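Local coordinates for protein transketolase (Campylobacter jejuni, PDB 3L84) that belongs to the transketolase family of thiamine diphosphate-binding proteins and assembles with a second copy of itself, at residues A10-F15 against F280-A285; Y44-N49 against Y73-L78; K51-L56 against S79-S84; I111-L116 against V120-G125; K222-A227 against C234-K239. All blocks are in the same frame, centred on the assembly; numbering follows the deposited sequence. Where two conformers were deposited one is given.

From the N terminus, helix 3-24 supplies residues 10-15, which meet 280-285 much later in the chain, so interaction 1 closes a long loop that encloses the other four. Within it, interaction 2 (44-49 with 73-78) and interaction 3 (51-56 with 79-84) alternate along the sequence and therefore cross; both tie the loop before strand 60-63 to helix 69-79 or its exit, and they touch. Interaction 4 (111-116 with 120-125) and interaction 5 (222-227 with 234-239) follow in series, the first at the start of helix 118-137, the second inside a beta-alpha-beta unit. Interaction 2 touches interactions 1 and 5 as well, while interaction 4 touches none of the rest.

Interaction 1. Residues A10-F15 against F280-A285; sequences ANTLRF and FHIPQA
T12, on helix 3-24, meets the three consecutive residues H281 to P283, the extended lead-in to helix 284-291, and so joins two helices of the alpha/beta thiamine diphosphate-binding domain. Just before them, the backbone N of F280 is hydrogen-bonded to D19, which places the start of this segment on the same helix 3-24. H281 contributes its carbonyl: one water donates both to H281 O (2.7 Å) and to T12 O (3.0 Å), bridging the two backbones. At I282 the contact becomes apolar, with CG2 4.2 Å from T12 CG2. That methyl of T12 is anti to the backbone N, which leaves OG1 (chi1 -61°) on the other branch, where it is hydrogen-bonded to E8 O one turn back. P283 follows at the N-cap position of helix 284-291. Its ring lies against the threonine hydroxyl, P283 CG being 3.7 Å from T12 OG1 and P283 CD closer still, 3.3 Å from that oxygen.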
# COMPACT_ATOMS: atom_id res chain seq x y z
N ALA A 10 -2.39 -6.57 -38.07
CA ALA A 10 -3.23 -6.36 -36.88
C ALA A 10 -4.13 -7.55 -36.66
O ALA A 10 -4.29 -8.03 -35.52
CB ALA A 10 -4.04 -5.07 -37.00
N ASN A 11 -4.73 -8.06 -37.72
CA ASN A 11 -5.60 -9.21 -37.56
C ASN A 11 -4.84 -10.48 -37.18
O ASN A 11 -5.37 -11.31 -36.44
CB ASN A 11 -6.47 -9.38 -38.81
CG ASN A 11 -7.56 -8.32 -38.89
OD1 ASN A 11 -7.96 -7.76 -37.87
ND2 ASN A 11 -8.02 -8.01 -40.10
N THR A 12 -3.60 -10.61 -37.63
CA THR A 12 -2.74 -11.72 -37.21
C THR A 12 -2.58 -11.65 -35.70
O THR A 12 -2.73 -12.66 -35.01
CB THR A 12 -1.38 -11.69 -37.92
OG1 THR A 12 -1.60 -11.81 -39.35
CG2 THR A 12 -0.49 -12.85 -37.46
N LEU A 13 -2.25 -10.48 -35.18
CA LEU A 13 -2.15 -10.31 -33.73
C LEU A 13 -3.47 -10.61 -33.03
O LEU A 13 -3.46 -11.24 -31.96
CB LEU A 13 -1.68 -8.90 -33.37
CG LEU A 13 -0.24 -8.49 -33.70
CD1 LEU A 13 -0.11 -6.96 -33.69
CD2 LEU A 13 0.78 -9.15 -32.76
N ARG A 14 -4.59 -10.12 -33.57
CA ARG A 14 -5.89 -10.39 -32.96
C ARG A 14 -6.16 -11.86 -32.84
O ARG A 14 -6.58 -12.35 -31.77
CB ARG A 14 -7.04 -9.80 -33.79
CG ARG A 14 -7.15 -8.28 -33.80
CD ARG A 14 -8.46 -7.86 -34.45
NE ARG A 14 -8.68 -6.48 -34.09
CZ ARG A 14 -8.16 -5.42 -34.69
NH1 ARG A 14 -7.55 -5.48 -35.85
NH2 ARG A 14 -8.29 -4.25 -34.09
N PHE A 15 -5.90 -12.61 -33.90
CA PHE A 15 -6.33 -14.04 -33.89
C PHE A 15 -5.35 -14.95 -33.17
O PHE A 15 -5.78 -15.92 -32.54
CB PHE A 15 -6.71 -14.53 -35.28
CG PHE A 15 -7.85 -13.72 -35.88
CD1 PHE A 15 -9.01 -13.49 -35.14
CD2 PHE A 15 -7.76 -13.19 -37.16
CE1 PHE A 15 -10.06 -12.74 -35.65
CE2 PHE A 15 -8.81 -12.43 -37.68
CZ PHE A 15 -9.94 -12.21 -36.92
N PHE A 280 -4.04 -20.45 -34.73
CA PHE A 280 -2.63 -20.11 -34.65
C PHE A 280 -1.99 -19.93 -36.04
O PHE A 280 -0.90 -20.44 -36.31
CB PHE A 280 -1.88 -21.13 -33.80
CG PHE A 280 -2.35 -21.17 -32.38
CD1 PHE A 280 -1.82 -20.30 -31.43
CD2 PHE A 280 -3.34 -22.04 -31.99
CE1 PHE A 280 -2.28 -20.33 -30.12
CE2 PHE A 280 -3.79 -22.06 -30.67
CZ PHE A 280 -3.26 -21.20 -29.74
N HIS A 281 -2.71 -19.22 -36.91
CA HIS A 281 -2.30 -19.01 -38.28
C HIS A 281 -1.56 -17.69 -38.43
O HIS A 281 -2.02 -16.65 -37.97
CB HIS A 281 -3.52 -18.98 -39.19
CG HIS A 281 -3.17 -18.77 -40.63
ND1 HIS A 281 -2.42 -19.68 -41.34
CD2 HIS A 281 -3.40 -17.74 -41.47
CE1 HIS A 281 -2.22 -19.22 -42.57
NE2 HIS A 281 -2.83 -18.05 -42.68
N ILE A 282 -0.43 -17.73 -39.12
CA ILE A 282 0.34 -16.54 -39.45
C ILE A 282 0.47 -16.45 -40.98
O ILE A 282 1.20 -17.23 -41.60
CB ILE A 282 1.72 -16.56 -38.77
CG1 ILE A 282 1.57 -16.77 -37.26
CG2 ILE A 282 2.48 -15.27 -39.15
CD1 ILE A 282 2.87 -17.01 -36.48
N PRO A 283 -0.28 -15.52 -41.61
CA PRO A 283 -0.15 -15.39 -43.07
C PRO A 283 1.24 -14.98 -43.50
O PRO A 283 1.95 -14.31 -42.75
CB PRO A 283 -1.16 -14.29 -43.44
CG PRO A 283 -1.97 -14.07 -42.26
CD PRO A 283 -1.24 -14.56 -41.07
N GLN A 284 1.63 -15.38 -44.70
CA GLN A 284 2.98 -15.05 -45.22
C GLN A 284 3.40 -13.60 -45.19
O GLN A 284 4.50 -13.31 -44.73
CB GLN A 284 3.13 -15.56 -46.66
CG GLN A 284 3.52 -17.00 -46.74
CD GLN A 284 4.91 -17.27 -46.19
OE1 GLN A 284 5.07 -17.99 -45.22
NE2 GLN A 284 5.92 -16.66 -46.79
N ALA A 285 2.60 -12.68 -45.71
CA ALA A 285 3.04 -11.28 -45.79
C ALA A 285 3.32 -10.74 -44.40
O ALA A 285 4.33 -10.06 -44.18
CB ALA A 285 1.99 -10.39 -46.53
O HOH W 1 -3.59 -15.17 -36.38

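Interaction 2. Residues Y44-N49 against Y73-L78; sequences YHLKHN and YSFLHL
L46 and F75 meet with a methyl at a ring edge: L46 CD2 lies near the plane of the phenyl ring, 4.0 Å from both F75 CE2 and F75 CZ. The same methyl also sits over the centre of the H48 imidazole, 3.6 Å above its plane, so one carbon touches the face of one ring and the rim of another. The two rings are themselves nearly parallel, at 30°, but their centroids are 5.9 Å apart and they barely overlap; this is a slid-apart pair and not a full stack. Their side chains approach from opposite directions, and H48 NE2 comes obliquely within 4.0 Å of F75 CZ. These three side chains join the loop after helix 30-42 to helix 69-79 within the alpha/beta thiamine diphosphate-binding domain. F75 reaches across because its CG is anti to the backbone N (chi1 175°), extending the ring from the helix toward a loop whose nearest CA, that of L46, is 11.8 Å from its own. A weak hydrogen bond from H48 ND1 to L46 O, 3.4 Å long, lies in the plane of the imidazole at its edge and helps set the rotation of that ring.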
# COMPACT_ATOMS: atom_id res chain seq x y z
N TYR A 44 6.54 -0.61 -36.43
CA TYR A 44 7.38 0.10 -37.41
C TYR A 44 8.23 1.17 -36.78
O TYR A 44 9.16 1.65 -37.41
CB TYR A 44 6.49 0.72 -38.50
CG TYR A 44 5.88 -0.29 -39.42
CD1 TYR A 44 6.48 -0.58 -40.65
CD2 TYR A 44 4.74 -0.99 -39.06
CE1 TYR A 44 5.95 -1.52 -41.48
CE2 TYR A 44 4.20 -1.95 -39.91
CZ TYR A 44 4.81 -2.21 -41.13
OH TYR A 44 4.28 -3.15 -41.98
N HIS A 45 7.88 1.59 -35.56
CA HIS A 45 8.62 2.63 -34.87
C HIS A 45 9.60 2.09 -33.82
O HIS A 45 10.62 2.72 -33.55
CB HIS A 45 7.64 3.58 -34.17
CG HIS A 45 6.82 4.39 -35.11
ND1 HIS A 45 7.17 5.66 -35.49
CD2 HIS A 45 5.68 4.09 -35.78
CE1 HIS A 45 6.27 6.12 -36.34
NE2 HIS A 45 5.36 5.18 -36.55
N LEU A 46 9.28 0.95 -33.23
CA LEU A 46 10.05 0.41 -32.13
C LEU A 46 11.42 -0.02 -32.61
O LEU A 46 11.55 -0.75 -33.62
CB LEU A 46 9.30 -0.80 -31.55
CG LEU A 46 9.73 -1.32 -30.19
CD1 LEU A 46 9.31 -0.30 -29.13
CD2 LEU A 46 9.15 -2.68 -29.90
N LYS A 47 12.45 0.43 -31.89
CA LYS A 47 13.82 0.06 -32.18
C LYS A 47 14.25 -0.97 -31.14
O LYS A 47 14.24 -0.70 -29.92
CB LYS A 47 14.67 1.31 -32.09
CG LYS A 47 16.12 1.13 -32.46
CD LYS A 47 16.92 2.35 -32.01
CE LYS A 47 17.03 2.43 -30.50
NZ LYS A 47 18.13 3.26 -30.10
N HIS A 48 14.56 -2.17 -31.60
CA HIS A 48 14.83 -3.30 -30.72
C HIS A 48 15.51 -4.42 -31.50
O HIS A 48 15.36 -4.51 -32.72
CB HIS A 48 13.53 -3.79 -30.05
CG HIS A 48 12.49 -4.39 -30.95
ND1 HIS A 48 11.91 -3.77 -32.04
CD2 HIS A 48 11.86 -5.58 -30.82
CE1 HIS A 48 10.99 -4.58 -32.56
NE2 HIS A 48 10.94 -5.68 -31.83
N ASN A 49 16.26 -5.24 -30.78
CA ASN A 49 16.91 -6.41 -31.36
C ASN A 49 16.33 -7.69 -30.74
O ASN A 49 16.68 -8.04 -29.63
CB ASN A 49 18.42 -6.38 -31.17
CG ASN A 49 19.08 -7.51 -31.91
OD1 ASN A 49 18.37 -8.37 -32.49
ND2 ASN A 49 20.40 -7.49 -31.97
N TYR A 73 2.81 -11.50 -26.08
CA TYR A 73 3.44 -12.76 -26.48
C TYR A 73 3.33 -12.98 -28.00
O TYR A 73 4.28 -13.44 -28.63
CB TYR A 73 2.78 -13.92 -25.75
CG TYR A 73 2.93 -13.91 -24.25
CD1 TYR A 73 4.01 -13.35 -23.64
CD2 TYR A 73 1.98 -14.50 -23.44
CE1 TYR A 73 4.13 -13.37 -22.24
CE2 TYR A 73 2.09 -14.55 -22.08
CZ TYR A 73 3.14 -13.97 -21.47
OH TYR A 73 3.27 -13.99 -20.09
N SER A 74 2.18 -12.65 -28.57
CA SER A 74 2.02 -12.76 -30.01
C SER A 74 3.06 -11.92 -30.75
O SER A 74 3.72 -12.40 -31.69
CB SER A 74 0.63 -12.32 -30.41
OG SER A 74 -0.41 -13.16 -29.91
N PHE A 75 3.22 -10.67 -30.30
CA PHE A 75 4.18 -9.75 -30.89
C PHE A 75 5.62 -10.23 -30.72
O PHE A 75 6.42 -10.17 -31.66
CB PHE A 75 3.99 -8.37 -30.28
CG PHE A 75 5.02 -7.37 -30.73
CD1 PHE A 75 5.07 -6.97 -32.04
CD2 PHE A 75 5.98 -6.91 -29.86
CE1 PHE A 75 6.05 -6.07 -32.47
CE2 PHE A 75 6.95 -6.00 -30.30
CZ PHE A 75 6.96 -5.59 -31.59
N LEU A 76 5.98 -10.75 -29.55
CA LEU A 76 7.36 -11.25 -29.34
C LEU A 76 7.63 -12.43 -30.26
O LEU A 76 8.70 -12.52 -30.90
CB LEU A 76 7.59 -11.63 -27.88
CG LEU A 76 7.51 -10.49 -26.88
CD1 LEU A 76 7.68 -11.01 -25.43
CD2 LEU A 76 8.56 -9.39 -27.15
N HIS A 77 6.68 -13.36 -30.38
CA HIS A 77 6.85 -14.50 -31.27
C HIS A 77 7.02 -14.04 -32.73
O HIS A 77 7.92 -14.46 -33.45
CB HIS A 77 5.65 -15.44 -31.19
CG HIS A 77 5.76 -16.57 -32.16
ND1 HIS A 77 4.97 -16.72 -33.28
CD2 HIS A 77 6.70 -17.54 -32.23
CE1 HIS A 77 5.38 -17.78 -33.96
NE2 HIS A 77 6.44 -18.28 -33.35
N LEU A 78 6.12 -13.18 -33.17
CA LEU A 78 6.14 -12.72 -34.56
C LEU A 78 7.40 -11.95 -34.91
O LEU A 78 7.86 -12.00 -36.04
CB LEU A 78 4.92 -11.85 -34.85
CG LEU A 78 3.60 -12.63 -34.92
CD1 LEU A 78 2.39 -11.68 -34.73
CD2 LEU A 78 3.48 -13.37 -36.25

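Interaction 3. Residues K51-L56 against S79-S84; sequences KNPTWL and SGYDLS
K51 gives a single charged hydrogen bond to the backbone of G80, and P53 meets the ring of Y81 obliquely; together they join the loop before strand 60-63 to the Schellman motif that ends helix 69-79. K51 NZ is 2.9 Å from G80 O and lies in the carbonyl plane, with a C=O...N angle of 146°. The lysine starts out pointing away from its partner; a bend at chi2 (-58°) followed by an extended tail brings the ammonium back to the carbonyl. Beside this bond the contact is apolar: P53 CG is 4.1 Å from Y81 CE2, as the two side chains pass one another running opposite ways. Behind the first shell, the positive phi of G80 (101°) turns the chain out of the helix, and Y81 N probably bonds back to L76 O, 3.0 Å away. A positive charge at this helix C terminus would be expected to be favourable. The Y81 ring is further supported by L76 and P50. On the other segment, P53 is the second residue of a type I turn from N52 to W55, whose start also forms an Asx turn, and N52 ND2 is held by E301. N52 OD1 takes two donors from the same residue, T54 N at 3.0 Å and, on a lone pair, T54 OG1 at 2.7 Å.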
# COMPACT_ATOMS: atom_id res chain seq x y z
N LYS A 51 17.03 -10.65 -31.14
CA LYS A 51 18.04 -11.65 -30.82
C LYS A 51 18.98 -11.16 -29.70
O LYS A 51 19.85 -11.92 -29.24
CB LYS A 51 18.85 -12.01 -32.06
CG LYS A 51 18.00 -12.55 -33.20
CD LYS A 51 17.19 -13.78 -32.83
CE LYS A 51 16.57 -14.44 -34.07
NZ LYS A 51 15.47 -15.43 -33.76
N ASN A 52 18.82 -9.91 -29.25
CA ASN A 52 19.53 -9.41 -28.06
C ASN A 52 18.63 -8.47 -27.27
O ASN A 52 18.72 -7.24 -27.37
CB ASN A 52 20.86 -8.71 -28.36
CG ASN A 52 21.54 -8.25 -27.09
OD1 ASN A 52 21.15 -8.70 -25.99
ND2 ASN A 52 22.50 -7.36 -27.19
N PRO A 53 17.78 -9.05 -26.44
CA PRO A 53 16.86 -8.27 -25.62
C PRO A 53 17.55 -7.44 -24.53
O PRO A 53 16.87 -6.71 -23.82
CB PRO A 53 15.96 -9.34 -24.98
CG PRO A 53 16.08 -10.48 -25.91
CD PRO A 53 17.47 -10.49 -26.38
N THR A 54 18.87 -7.56 -24.37
CA THR A 54 19.62 -6.76 -23.42
C THR A 54 20.34 -5.55 -24.03
O THR A 54 21.04 -4.86 -23.33
CB THR A 54 20.68 -7.62 -22.64
OG1 THR A 54 21.81 -7.93 -23.45
CG2 THR A 54 20.05 -8.94 -22.08
N TRP A 55 20.16 -5.30 -25.32
CA TRP A 55 20.81 -4.16 -25.98
C TRP A 55 20.45 -2.89 -25.20
O TRP A 55 19.28 -2.53 -25.08
CB TRP A 55 20.34 -4.06 -27.42
CG TRP A 55 20.81 -2.81 -28.13
CD1 TRP A 55 21.97 -2.09 -27.92
CD2 TRP A 55 20.06 -2.09 -29.12
NE1 TRP A 55 21.97 -1.00 -28.74
CE2 TRP A 55 20.81 -0.96 -29.47
CE3 TRP A 55 18.83 -2.32 -29.74
CZ2 TRP A 55 20.38 -0.04 -30.43
CZ3 TRP A 55 18.39 -1.41 -30.69
CH2 TRP A 55 19.18 -0.27 -31.02
N LEU A 56 21.46 -2.22 -24.69
CA LEU A 56 21.22 -1.15 -23.70
C LEU A 56 20.41 0.02 -24.25
O LEU A 56 19.70 0.66 -23.49
CB LEU A 56 22.56 -0.63 -23.18
CG LEU A 56 22.50 0.30 -21.99
CD1 LEU A 56 21.97 -0.41 -20.74
CD2 LEU A 56 23.91 0.82 -21.71
N SER A 79 7.92 -11.20 -33.95
CA SER A 79 9.10 -10.37 -34.16
C SER A 79 10.41 -11.11 -34.10
O SER A 79 11.46 -10.50 -34.41
CB SER A 79 9.15 -9.23 -33.15
OG SER A 79 8.04 -8.39 -33.31
N GLY A 80 10.41 -12.40 -33.70
CA GLY A 80 11.63 -13.18 -33.70
C GLY A 80 12.31 -13.36 -32.38
O GLY A 80 13.46 -13.83 -32.35
N TYR A 81 11.64 -13.05 -31.28
CA TYR A 81 12.18 -13.33 -29.96
C TYR A 81 12.14 -14.83 -29.71
O TYR A 81 11.51 -15.59 -30.46
CB TYR A 81 11.39 -12.59 -28.90
CG TYR A 81 11.63 -11.11 -28.84
CD1 TYR A 81 11.04 -10.25 -29.74
CD2 TYR A 81 12.44 -10.54 -27.86
CE1 TYR A 81 11.25 -8.87 -29.66
CE2 TYR A 81 12.66 -9.18 -27.79
CZ TYR A 81 12.10 -8.36 -28.70
OH TYR A 81 12.28 -6.99 -28.63
N ASP A 82 12.77 -15.26 -28.63
CA ASP A 82 12.86 -16.68 -28.29
C ASP A 82 11.59 -17.10 -27.57
O ASP A 82 11.58 -17.38 -26.37
CB ASP A 82 14.10 -16.91 -27.42
CG ASP A 82 14.36 -18.36 -27.14
OD1 ASP A 82 13.89 -19.24 -27.91
OD2 ASP A 82 15.04 -18.60 -26.13
N LEU A 83 10.50 -17.12 -28.31
CA LEU A 83 9.18 -17.53 -27.82
C LEU A 83 8.54 -18.18 -29.02
O LEU A 83 8.44 -17.52 -30.07
CB LEU A 83 8.40 -16.31 -27.36
CG LEU A 83 7.17 -16.52 -26.53
CD1 LEU A 83 7.46 -17.26 -25.19
CD2 LEU A 83 6.39 -15.22 -26.22
N SER A 84 8.21 -19.47 -28.90
CA SER A 84 7.77 -20.27 -30.03
C SER A 84 6.26 -20.32 -30.18
O SER A 84 5.50 -19.94 -29.28
CB SER A 84 8.29 -21.69 -29.90
OG SER A 84 7.64 -22.35 -28.84

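Interaction 4. Residues I111-L116 against V120-G125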
# COMPACT_ATOMS: atom_id res chain seq x y z
N ILE A 111 9.59 -5.89 -17.82
CA ILE A 111 9.31 -5.81 -16.38
C ILE A 111 8.03 -6.56 -16.14
O ILE A 111 7.18 -6.63 -17.01
CB ILE A 111 9.28 -4.32 -15.93
CG1 ILE A 111 9.27 -4.18 -14.40
CG2 ILE A 111 8.09 -3.58 -16.51
CD1 ILE A 111 9.90 -2.88 -13.92
N ALA A 112 7.91 -7.21 -14.99
CA ALA A 112 6.70 -7.90 -14.64
C ALA A 112 5.60 -6.92 -14.38
O ALA A 112 5.83 -5.94 -13.67
CB ALA A 112 6.92 -8.81 -13.39
N THR A 113 4.43 -7.14 -14.95
CA THR A 113 3.28 -6.26 -14.72
C THR A 113 2.05 -7.09 -14.49
O THR A 113 2.00 -8.26 -14.77
CB THR A 113 3.03 -5.27 -15.88
OG1 THR A 113 2.72 -6.00 -17.06
CG2 THR A 113 4.26 -4.32 -16.11
N GLY A 114 1.01 -6.46 -14.04
CA GLY A 114 -0.20 -7.19 -13.64
C GLY A 114 -1.01 -6.31 -12.71
O GLY A 114 -2.05 -5.81 -13.09
N PRO A 115 -0.50 -6.06 -11.50
CA PRO A 115 -1.18 -5.14 -10.57
C PRO A 115 -1.26 -3.76 -11.25
O PRO A 115 -0.24 -3.24 -11.72
CB PRO A 115 -0.27 -5.15 -9.34
CG PRO A 115 0.48 -6.49 -9.50
CD PRO A 115 0.76 -6.58 -10.95
N LEU A 116 -2.46 -3.22 -11.36
CA LEU A 116 -2.69 -2.06 -12.19
C LEU A 116 -1.96 -0.83 -11.65
O LEU A 116 -1.74 -0.65 -10.43
CB LEU A 116 -4.20 -1.82 -12.34
CG LEU A 116 -4.93 -2.91 -13.16
CD1 LEU A 116 -6.44 -2.94 -12.91
CD2 LEU A 116 -4.63 -2.70 -14.64
N VAL A 120 2.80 1.88 -15.49
CA VAL A 120 2.93 3.29 -15.81
C VAL A 120 4.09 3.89 -15.01
O VAL A 120 4.95 4.59 -15.59
CB VAL A 120 1.63 4.08 -15.53
CG1 VAL A 120 1.84 5.60 -15.74
CG2 VAL A 120 0.49 3.56 -16.45
N ALA A 121 4.15 3.61 -13.70
CA ALA A 121 5.24 4.10 -12.88
C ALA A 121 6.56 3.46 -13.31
O ALA A 121 7.60 4.11 -13.28
CB ALA A 121 4.95 3.84 -11.38
N ASN A 122 6.56 2.17 -13.66
CA ASN A 122 7.79 1.52 -14.15
C ASN A 122 8.28 2.23 -15.42
O ASN A 122 9.48 2.46 -15.58
CB ASN A 122 7.54 0.08 -14.54
CG ASN A 122 7.10 -0.81 -13.39
OD1 ASN A 122 7.53 -0.64 -12.21
ND2 ASN A 122 6.27 -1.76 -13.72
N ALA A 123 7.35 2.58 -16.31
CA ALA A 123 7.76 3.22 -17.54
C ALA A 123 8.37 4.60 -17.28
O ALA A 123 9.37 4.98 -17.90
CB ALA A 123 6.59 3.32 -18.49
N VAL A 124 7.77 5.36 -16.36
CA VAL A 124 8.39 6.62 -15.92
C VAL A 124 9.78 6.35 -15.38
O VAL A 124 10.73 7.09 -15.66
CB VAL A 124 7.50 7.33 -14.89
CG1 VAL A 124 8.27 8.48 -14.19
CG2 VAL A 124 6.22 7.84 -15.55
N GLY A 125 9.93 5.25 -14.61
CA GLY A 125 11.23 4.92 -14.11
C GLY A 125 12.26 4.57 -15.20
O GLY A 125 13.41 4.98 -15.12
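I111 and N122 mark the closest backbone approach, 7.8 Å between their CA atoms, where an extended chain passes the early turns of helix 118-137. Their side chains fill that gap. I111 CD1 stands directly over the flat amide of N122, 3.5 Å from N122 CG and 3.8 Å from N122 CB, while I111 CG2 lies 4.2 Å from the same CB. The isoleucine reaches this position because CG1 is anti to the backbone N (chi1 -169°) and the branch then continues extended, laying its terminal methyl across the asparagine. T113 comes from another direction: its CG2 meets the edge of the N122 amide close to its plane. The methyl can face the helix because OG1 is turned elsewhere, to a hydrogen bond with F63 O at the end of strand 60-63. The contact is thus van der Waals packing of methyls against the amide group. M431 on helix 418-431 covers I111, and A396 on helix 391-404 touches N122. Farther along, P115 packs on Y420 of the second subunit, whose OH is hydrogen-bonded to L116 O. This buried loop-to-helix junction thus borders the dimer interface, the region where transketolases characteristically hold thiamine diphosphate between the cofactor-binding domains of two subunits.

Interaction 5. Residues K222-A227 against C234-K239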
# COMPACT_ATOMS: atom_id res chain seq x y z
N LYS A 222 0.67 9.10 -37.42
CA LYS A 222 0.91 10.53 -37.30
C LYS A 222 1.11 10.90 -35.82
O LYS A 222 1.97 11.71 -35.49
CB LYS A 222 -0.27 11.32 -37.89
CG LYS A 222 -0.09 12.82 -37.83
CD LYS A 222 -1.26 13.56 -38.46
CE LYS A 222 -1.07 15.06 -38.37
NZ LYS A 222 -1.95 15.78 -39.35
N ALA A 223 0.33 10.30 -34.92
CA ALA A 223 0.46 10.58 -33.49
C ALA A 223 1.82 10.13 -32.96
O ALA A 223 2.46 10.83 -32.17
CB ALA A 223 -0.67 9.91 -32.69
N LEU A 224 2.27 8.97 -33.40
CA LEU A 224 3.56 8.47 -32.98
C LEU A 224 4.68 9.34 -33.49
O LEU A 224 5.62 9.64 -32.76
CB LEU A 224 3.75 7.02 -33.40
CG LEU A 224 2.94 6.00 -32.60
CD1 LEU A 224 3.04 4.60 -33.21
CD2 LEU A 224 3.38 5.97 -31.11
N GLU A 225 4.60 9.80 -34.75
CA GLU A 225 5.63 10.70 -35.26
C GLU A 225 5.66 12.00 -34.46
O GLU A 225 6.73 12.50 -34.13
CB GLU A 225 5.42 10.99 -36.75
CG GLU A 225 5.66 9.79 -37.66
CD GLU A 225 7.12 9.34 -37.73
OE1 GLU A 225 7.93 9.71 -36.85
OE2 GLU A 225 7.47 8.59 -38.67
N GLN A 226 4.50 12.56 -34.16
CA GLN A 226 4.44 13.78 -33.35
C GLN A 226 4.96 13.54 -31.92
O GLN A 226 5.75 14.34 -31.39
CB GLN A 226 3.01 14.28 -33.29
CG GLN A 226 2.82 15.58 -32.56
CD GLN A 226 1.48 16.22 -32.89
OE1 GLN A 226 0.66 15.63 -33.62
NE2 GLN A 226 1.27 17.43 -32.39
N ALA A 227 4.55 12.44 -31.31
CA ALA A 227 4.99 12.12 -29.95
C ALA A 227 6.51 11.99 -29.87
O ALA A 227 7.10 12.45 -28.90
CB ALA A 227 4.32 10.85 -29.48
N CYS A 234 4.69 12.56 -23.39
CA CYS A 234 3.53 12.63 -24.28
C CYS A 234 2.53 11.55 -24.01
O CYS A 234 2.91 10.38 -23.90
CB CYS A 234 4.01 12.54 -25.72
SG CYS A 234 2.74 12.78 -26.98
N LEU A 235 1.27 11.94 -23.91
CA LEU A 235 0.14 11.05 -23.77
C LEU A 235 -0.61 11.02 -25.08
O LEU A 235 -0.98 12.06 -25.59
CB LEU A 235 -0.79 11.52 -22.65
CG LEU A 235 -2.11 10.75 -22.53
CD1 LEU A 235 -1.83 9.35 -22.00
CD2 LEU A 235 -3.12 11.43 -21.62
N ILE A 236 -0.84 9.83 -25.60
CA ILE A 236 -1.74 9.59 -26.71
C ILE A 236 -3.00 8.95 -26.15
O ILE A 236 -2.97 7.83 -25.63
CB ILE A 236 -1.11 8.70 -27.80
CG1 ILE A 236 0.13 9.39 -28.36
CG2 ILE A 236 -2.12 8.40 -28.90
CD1 ILE A 236 0.98 8.50 -29.32
N ILE A 237 -4.11 9.66 -26.22
CA ILE A 237 -5.41 9.12 -25.82
C ILE A 237 -6.00 8.45 -27.04
O ILE A 237 -6.41 9.14 -28.00
CB ILE A 237 -6.35 10.22 -25.30
CG1 ILE A 237 -5.72 10.98 -24.13
CG2 ILE A 237 -7.70 9.63 -24.90
CD1 ILE A 237 -6.59 12.13 -23.60
N ALA A 238 -5.99 7.12 -27.05
CA ALA A 238 -6.42 6.38 -28.24
C ALA A 238 -7.79 5.80 -28.00
O ALA A 238 -7.96 4.93 -27.14
CB ALA A 238 -5.41 5.31 -28.57
N LYS A 239 -8.80 6.33 -28.67
CA LYS A 239 -10.15 5.80 -28.51
C LYS A 239 -10.27 4.47 -29.26
O LYS A 239 -10.01 4.41 -30.46
CB LYS A 239 -11.16 6.80 -29.04
CG LYS A 239 -12.59 6.42 -28.71
CD LYS A 239 -13.54 7.60 -28.89
CE LYS A 239 -14.97 7.17 -28.63
NZ LYS A 239 -15.37 6.04 -29.54
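A227 and C234 form the tight end of a helix-on-strand contact inside the beta-alpha-beta crossover made by strand 208-213, helix 217-228 and strand 234-239. The short helical and strand segments run antiparallel, at 168°, with axes 9.4 Å apart, as expected when a helix returns over a parallel sheet. The spacing is smallest near the connecting turn, 5.9 Å between the CA atoms of A227 and C234, and grows to 7.2 Å between those of A223 and I236. Small alanines one turn apart leave room for I236, whose CG1 branch, anti to its carbonyl carbon and extended beyond (chi2 171°), carries CD1 into the helix surface. There CD1 is 3.9 Å from L224 CD2, with A223 CB at 4.0 Å and A227 CB at 4.1 Å from that same methyl; the L224 side chain runs roughly perpendicular to that of I236. The contact thins out away from this cluster. K222 and E225 occupy the solvent side of the helix, and beyond I236 the strand continues to K239, which is exposed. The alternate residues L235 and I237 face the opposite side of the sheet, where both touch V198 of helix 198-204. At the tight end, C234 SG reaches 3.5 Å from A227 CB.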